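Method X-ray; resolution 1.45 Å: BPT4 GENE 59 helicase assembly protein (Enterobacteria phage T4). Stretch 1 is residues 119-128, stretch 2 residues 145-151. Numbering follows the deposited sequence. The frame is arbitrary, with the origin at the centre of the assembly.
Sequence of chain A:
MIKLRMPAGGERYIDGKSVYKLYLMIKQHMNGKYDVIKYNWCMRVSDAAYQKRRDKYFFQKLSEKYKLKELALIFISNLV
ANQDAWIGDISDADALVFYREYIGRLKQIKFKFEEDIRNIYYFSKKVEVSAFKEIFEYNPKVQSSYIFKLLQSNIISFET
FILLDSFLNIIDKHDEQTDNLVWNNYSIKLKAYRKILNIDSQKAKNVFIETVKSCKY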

ATOM      1  N   ASN A 119      15.219   8.825   8.703  1.00  5.61           N
ATOM      2  CA  ASN A 119      14.890  10.061   8.015  1.00  6.85           C
ATOM      3  C   ASN A 119      13.776  10.828   8.724  1.00  6.76           C
ATOM      4  O   ASN A 119      13.782  12.061   8.743  1.00  7.64           O
ATOM      5  CB  ASN A 119      14.509   9.770   6.562  1.00  7.93           C
ATOM      6  CG  ASN A 119      15.712   9.407   5.713  1.00  9.22           C
ATOM      7  OD1 ASN A 119      15.581   8.862   4.619  1.00 11.44           O
ATOM      8  ND2 ASN A 119      16.897   9.710   6.220  1.00  8.50           N
ATOM      9  N   ILE A 120      12.822  10.111   9.309  1.00  6.26           N
ATOM     10  CA  ILE A 120      11.735  10.784  10.021  1.00  7.39           C
ATOM     11  C   ILE A 120      12.320  11.475  11.245  1.00  7.81           C
ATOM     12  O   ILE A 120      11.949  12.607  11.562  1.00  8.45           O
ATOM     13  CB  ILE A 120      10.647   9.796  10.503  1.00  8.03           C
ATOM     14  CG1 ILE A 120       9.930   9.175   9.302  1.00  5.86           C
ATOM     15  CG2 ILE A 120       9.629  10.529  11.382  1.00  5.57           C
ATOM     16  CD1 ILE A 120       9.131   7.946   9.666  1.00  5.55           C
ATOM     17  N   TYR A 121      13.238  10.788  11.923  1.00  7.79           N
ATOM     18  CA  TYR A 121      13.875  11.336  13.114  1.00  9.52           C
ATOM     19  C   TYR A 121      14.668  12.610  12.814  1.00 10.73           C
ATOM     20  O   TYR A 121      14.487  13.628  13.476  1.00 10.50           O
ATOM     21  CB  TYR A 121      14.798  10.294  13.750  1.00  9.90           C
ATOM     22  CG  TYR A 121      15.566  10.820  14.945  1.00 11.85           C
ATOM     23  CD1 TYR A 121      15.020  10.772  16.230  1.00 12.61           C
ATOM     24  CD2 TYR A 121      16.835  11.380  14.788  1.00 12.90           C
ATOM     25  CE1 TYR A 121      15.724  11.272  17.331  1.00 13.87           C
ATOM     26  CE2 TYR A 121      17.546  11.882  15.880  1.00 13.68           C
ATOM     27  CZ  TYR A 121      16.987  11.825  17.145  1.00 15.03           C
ATOM     28  OH  TYR A 121      17.701  12.313  18.225  1.00 17.53           O
ATOM     29  N   TYR A 122      15.538  12.564  11.814  1.00 11.35           N
ATOM     30  CA  TYR A 122      16.332  13.737  11.481  1.00 11.85           C
ATOM     31  C   TYR A 122      15.456  14.881  10.982  1.00 11.94           C
ATOM     32  O   TYR A 122      15.768  16.052  11.208  1.00 12.04           O
ATOM     33  CB  TYR A 122      17.411  13.362  10.458  1.00 14.43           C
ATOM     34  CG  TYR A 122      18.447  12.431  11.052  1.00 14.30           C
ATOM     35  CD1 TYR A 122      18.712  11.190  10.480  1.00 16.32           C
ATOM     36  CD2 TYR A 122      19.115  12.768  12.229  1.00 16.77           C
ATOM     37  CE1 TYR A 122      19.612  10.304  11.068  1.00 16.58           C
ATOM     38  CE2 TYR A 122      20.017  11.891  12.826  1.00 17.50           C
ATOM     39  CZ  TYR A 122      20.258  10.659  12.240  1.00 18.23           C
ATOM     40  OH  TYR A 122      21.135   9.782  12.836  1.00 19.86           O
ATOM     41  N   PHE A 123      14.348  14.549  10.329  1.00  9.70           N
ATOM     42  CA  PHE A 123      13.433  15.578   9.843  1.00 10.12           C
ATOM     43  C   PHE A 123      12.785  16.256  11.054  1.00  9.96           C
ATOM     44  O   PHE A 123      12.553  17.470  11.060  1.00  9.48           O
ATOM     45  CB  PHE A 123      12.337  14.959   8.969  1.00  8.85           C
ATOM     46  CG  PHE A 123      11.219  15.909   8.639  1.00  8.66           C
ATOM     47  CD1 PHE A 123      11.334  16.802   7.576  1.00  7.96           C
ATOM     48  CD2 PHE A 123      10.047  15.918   9.393  1.00  8.35           C
ATOM     49  CE1 PHE A 123      10.302  17.684   7.273  1.00  9.44           C
ATOM     50  CE2 PHE A 123       9.012  16.798   9.095  1.00  8.46           C
ATOM     51  CZ  PHE A 123       9.140  17.682   8.035  1.00  9.30           C
ATOM     52  N   SER A 124      12.497  15.460  12.080  1.00  9.96           N
ATOM     53  CA  SER A 124      11.868  15.979  13.283  1.00 10.10           C
ATOM     54  C   SER A 124      12.761  17.027  13.944  1.00 11.51           C
ATOM     55  O   SER A 124      12.268  17.970  14.568  1.00 11.50           O
ATOM     56  CB  SER A 124      11.555  14.832  14.246  1.00  8.36           C
ATOM     57  OG  SER A 124      12.655  14.510  15.068  1.00  8.91           O
ATOM     58  N   LYS A 125      14.073  16.871  13.796  1.00 12.36           N
ATOM     59  CA  LYS A 125      15.018  17.828  14.369  1.00 14.12           C
ATOM     60  C   LYS A 125      15.057  19.090  13.513  1.00 15.10           C
ATOM     61  O   LYS A 125      15.169  20.204  14.025  1.00 14.87           O
ATOM     62  CB  LYS A 125      16.417  17.207  14.453  1.00 14.64           C
ATOM     63  CG  LYS A 125      16.513  16.026  15.404  1.00 16.36           C
ATOM     64  CD  LYS A 125      15.961  16.372  16.775  1.00 18.29           C
ATOM     65  CE  LYS A 125      16.243  15.277  17.787  1.00 20.60           C
ATOM     66  NZ  LYS A 125      16.195  15.790  19.193  1.00 22.00           N
ATOM     67  N   LYS A 126      14.952  18.912  12.203  1.00 16.08           N
ATOM     68  CA  LYS A 126      14.974  20.040  11.284  1.00 16.50           C
ATOM     69  C   LYS A 126      13.783  20.966  11.515  1.00 17.21           C
ATOM     70  O   LYS A 126      13.916  22.191  11.433  1.00 17.20           O
ATOM     71  CB  LYS A 126      14.972  19.541   9.837  1.00 18.19           C
ATOM     72  CG  LYS A 126      15.106  20.650   8.801  1.00 21.86           C
ATOM     73  CD  LYS A 126      15.464  20.093   7.432  1.00 24.18           C
ATOM     74  CE  LYS A 126      16.937  20.303   7.119  1.00 27.14           C
ATOM     75  NZ  LYS A 126      17.154  20.764   5.716  1.00 29.12           N
ATOM     76  N   VAL A 127      12.621  20.384  11.803  1.00 16.01           N
ATOM     77  CA  VAL A 127      11.412  21.170  12.042  1.00 15.77           C
ATOM     78  C   VAL A 127      11.264  21.532  13.519  1.00 14.19           C
ATOM     79  O   VAL A 127      10.249  22.088  13.938  1.00 13.74           O
ATOM     80  CB  VAL A 127      10.148  20.415  11.564  1.00 16.03           C
ATOM     81  CG1 VAL A 127      10.231  20.174  10.060  1.00 16.26           C
ATOM     82  CG2 VAL A 127      10.003  19.094  12.311  1.00 15.75           C
ATOM     83  N   GLU A 128      12.289  21.197  14.295  1.00 14.08           N
ATOM     84  CA  GLU A 128      12.352  21.495  15.720  1.00 14.04           C
ATOM     85  C   GLU A 128      11.149  21.124  16.564  1.00 13.40           C
ATOM     86  O   GLU A 128      10.598  21.969  17.267  1.00 12.97           O
ATOM     87  CB  GLU A 128      12.645  22.979  15.916  1.00 16.45           C
ATOM     88  CG  GLU A 128      13.857  23.455  15.152  1.00 18.78           C
ATOM     89  CD  GLU A 128      14.539  24.614  15.832  1.00 21.81           C
ATOM     90  OE1 GLU A 128      15.322  24.375  16.776  1.00 23.36           O
ATOM     91  OE2 GLU A 128      14.287  25.761  15.418  1.00 23.28           O
ATOM     92  N   SER A 145      -0.621  16.246   9.201  1.00  9.33           N
ATOM     93  CA  SER A 145       0.396  15.880  10.178  1.00  7.41           C
ATOM     94  C   SER A 145       1.716  15.789   9.439  1.00  7.75           C
ATOM     95  O   SER A 145       1.738  15.657   8.212  1.00  8.09           O
ATOM     96  CB  SER A 145       0.079  14.528  10.834  1.00  6.27           C
ATOM     97  OG  SER A 145       0.076  13.473   9.881  1.00  7.51           O
ATOM     98  N   TYR A 146       2.818  15.866  10.173  1.00  6.63           N
ATOM     99  CA  TYR A 146       4.115  15.766   9.532  1.00  7.10           C
ATOM    100  C   TYR A 146       4.268  14.387   8.898  1.00  6.88           C
ATOM    101  O   TYR A 146       4.742  14.269   7.766  1.00  7.38           O
ATOM    102  CB  TYR A 146       5.229  15.991  10.550  1.00  8.07           C
ATOM    103  CG  TYR A 146       5.485  17.446  10.870  1.00  9.12           C
ATOM    104  CD1 TYR A 146       5.433  17.905  12.186  1.00 11.01           C
ATOM    105  CD2 TYR A 146       5.813  18.356   9.862  1.00  9.14           C
ATOM    106  CE1 TYR A 146       5.707  19.240  12.493  1.00 12.18           C
ATOM    107  CE2 TYR A 146       6.088  19.690  10.156  1.00 10.67           C
ATOM    108  CZ  TYR A 146       6.033  20.121  11.475  1.00 12.16           C
ATOM    109  OH  TYR A 146       6.312  21.433  11.775  1.00 15.40           O
ATOM    110  N   ILE A 147       3.852  13.339   9.608  1.00  5.50           N
ATOM    111  CA  ILE A 147       4.003  11.998   9.057  1.00  5.77           C
ATOM    112  C   ILE A 147       3.215  11.822   7.759  1.00  6.58           C
ATOM    113  O   ILE A 147       3.695  11.175   6.821  1.00  6.55           O
ATOM    114  CB  ILE A 147       3.636  10.899  10.108  1.00  6.06           C
ATOM    115  CG1 ILE A 147       4.237   9.556   9.675  1.00  5.80           C
ATOM    116  CG2 ILE A 147       2.122  10.803  10.295  1.00  6.36           C
ATOM    117  CD1 ILE A 147       5.764   9.534   9.653  1.00  6.02           C
ATOM    118  N   PHE A 148       2.018  12.396   7.683  1.00  6.35           N
ATOM    119  CA  PHE A 148       1.246  12.290   6.450  1.00  7.64           C
ATOM    120  C   PHE A 148       1.947  13.082   5.350  1.00  8.32           C
ATOM    121  O   PHE A 148       2.018  12.644   4.206  1.00  8.63           O
ATOM    122  CB  PHE A 148      -0.170  12.833   6.644  1.00  8.90           C
ATOM    123  CG  PHE A 148      -1.005  12.818   5.383  1.00  9.66           C
ATOM    124  CD1 PHE A 148      -0.967  11.727   4.517  1.00  9.34           C
ATOM    125  CD2 PHE A 148      -1.823  13.896   5.061  1.00  9.32           C
ATOM    126  CE1 PHE A 148      -1.730  11.713   3.351  1.00  9.06           C
ATOM    127  CE2 PHE A 148      -2.591  13.889   3.896  1.00 11.09           C
ATOM    128  CZ  PHE A 148      -2.541  12.792   3.040  1.00  9.45           C
ATOM    129  N   LYS A 149       2.473  14.255   5.702  1.00  8.79           N
ATOM    130  CA  LYS A 149       3.167  15.102   4.734  1.00  9.77           C
ATOM    131  C   LYS A 149       4.379  14.384   4.163  1.00  9.53           C
ATOM    132  O   LYS A 149       4.691  14.530   2.979  1.00  9.61           O
ATOM    133  CB  LYS A 149       3.612  16.417   5.390  1.00 10.59           C
ATOM    134  CG  LYS A 149       2.523  17.469   5.483  1.00 12.18           C
ATOM    135  CD  LYS A 149       3.007  18.705   6.227  1.00 13.67           C
ATOM    136  CE  LYS A 149       1.869  19.671   6.517  1.00 15.05           C
ATOM    137  NZ  LYS A 149       1.069  19.988   5.311  1.00 18.69           N
ATOM    138  N   LEU A 150       5.062  13.612   5.002  1.00  9.00           N
ATOM    139  CA  LEU A 150       6.238  12.876   4.558  1.00  8.95           C
ATOM    140  C   LEU A 150       5.828  11.795   3.564  1.00 10.32           C
ATOM    141  O   LEU A 150       6.546  11.509   2.602  1.00 10.07           O
ATOM    142  CB  LEU A 150       6.964  12.261   5.756  1.00  9.31           C
ATOM    143  CG  LEU A 150       7.677  13.286   6.651  1.00  9.47           C
ATOM    144  CD1 LEU A 150       8.236  12.599   7.892  1.00  9.54           C
ATOM    145  CD2 LEU A 150       8.789  13.969   5.859  1.00 10.34           C
ATOM    146  N   LEU A 151       4.667  11.191   3.788  1.00  9.74           N
ATOM    147  CA  LEU A 151       4.193  10.168   2.869  1.00 10.59           C
ATOM    148  C   LEU A 151       3.854  10.837   1.540  1.00 11.00           C
ATOM    149  O   LEU A 151       4.197  10.330   0.472  1.00 12.09           O
ATOM    150  CB  LEU A 151       2.948   9.477   3.430  1.00 10.74           C
ATOM    151  CG  LEU A 151       2.252   8.494   2.486  1.00  9.27           C
ATOM    152  CD1 LEU A 151       3.191   7.340   2.155  1.00 10.80           C
ATOM    153  CD2 LEU A 151       0.975   7.992   3.143  1.00  9.95           C
TER
HETATM  154  O   HOH W   1       7.753  21.845  14.503  1.00 15.65           O

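The centre of the contact is the ring of Phe123, held between Leu150 and Tyr146. Leu150 CD2 lies 4.0 Å from the centroid of the Phe123 ring and only 3° off its normal, so the methyl group sits almost exactly over the ring face, the geometry expected of a CH-pi contact. The other methyl also reaches this ring, with Leu150 CD1 4.1 Å from Phe123 CD2. Both residues point their CA-to-CB bonds toward the opposing stretch, and Phe123 in the t rotamer (chi1 169°) carries its ring into the gap.

At its edge the same ring meets Tyr146. The closest atoms, Phe123 CE2 and Tyr146 CD2, are 3.6 Å apart; the ring centroids are separated by 5.6 Å and the planes are inclined at 72°. These values describe an offset edge-to-face pair, in which the edge of Phe123, with its slightly positive C-H rim, is directed toward the electron-rich face of Tyr146.

Next to Phe123, one helical turn earlier, Ile120 extends the apolar surface. Its CG1 is 4.1 Å from Leu150 CD1, and its CD1 is 3.7 Å from Ile147 CD1. Ile147 sets its CA-to-CB bond sideways, yet the end of its side chain comes nearer to the first stretch and closes the contact. The CA atoms of Ile120 and Ile147, 7.9 Å apart, mark the nearest approach of the two backbones.

The backbones themselves do not bond to each other. The helix axes come no closer than 11.6 Å and their N-to-C directions differ by 120°, so side chains must span the gap, burying 306 Å² summed over both sides. Each helix satisfies its own backbone, as in Val127 N to Phe123 O (3.0 Å) and Leu150 N to Tyr146 O (2.9 Å). The second helix is also capped at its start: Phe148 N donates to Ser145 OG at 3.1 Å, with an angle of 154° at the hydrogen.

Toward the outside, Val127 is the first residue to leave helical phi/psi (-90°/6°). Its CG2 lies over one face of the Tyr146 ring, and its CB is 4.1 Å from Tyr146 CZ, an apolar contact beside the phenol hydroxyl. No direct hydrogen bond crosses between the stretches; a water supplies the polar link instead. Water 1 donates from its O to Val127 O at 2.6 Å and hydrogen-bonds through the same atom to Tyr146 OH at 3.1 Å, joining a backbone carbonyl to the tyrosine at the edge of an otherwise apolar contact.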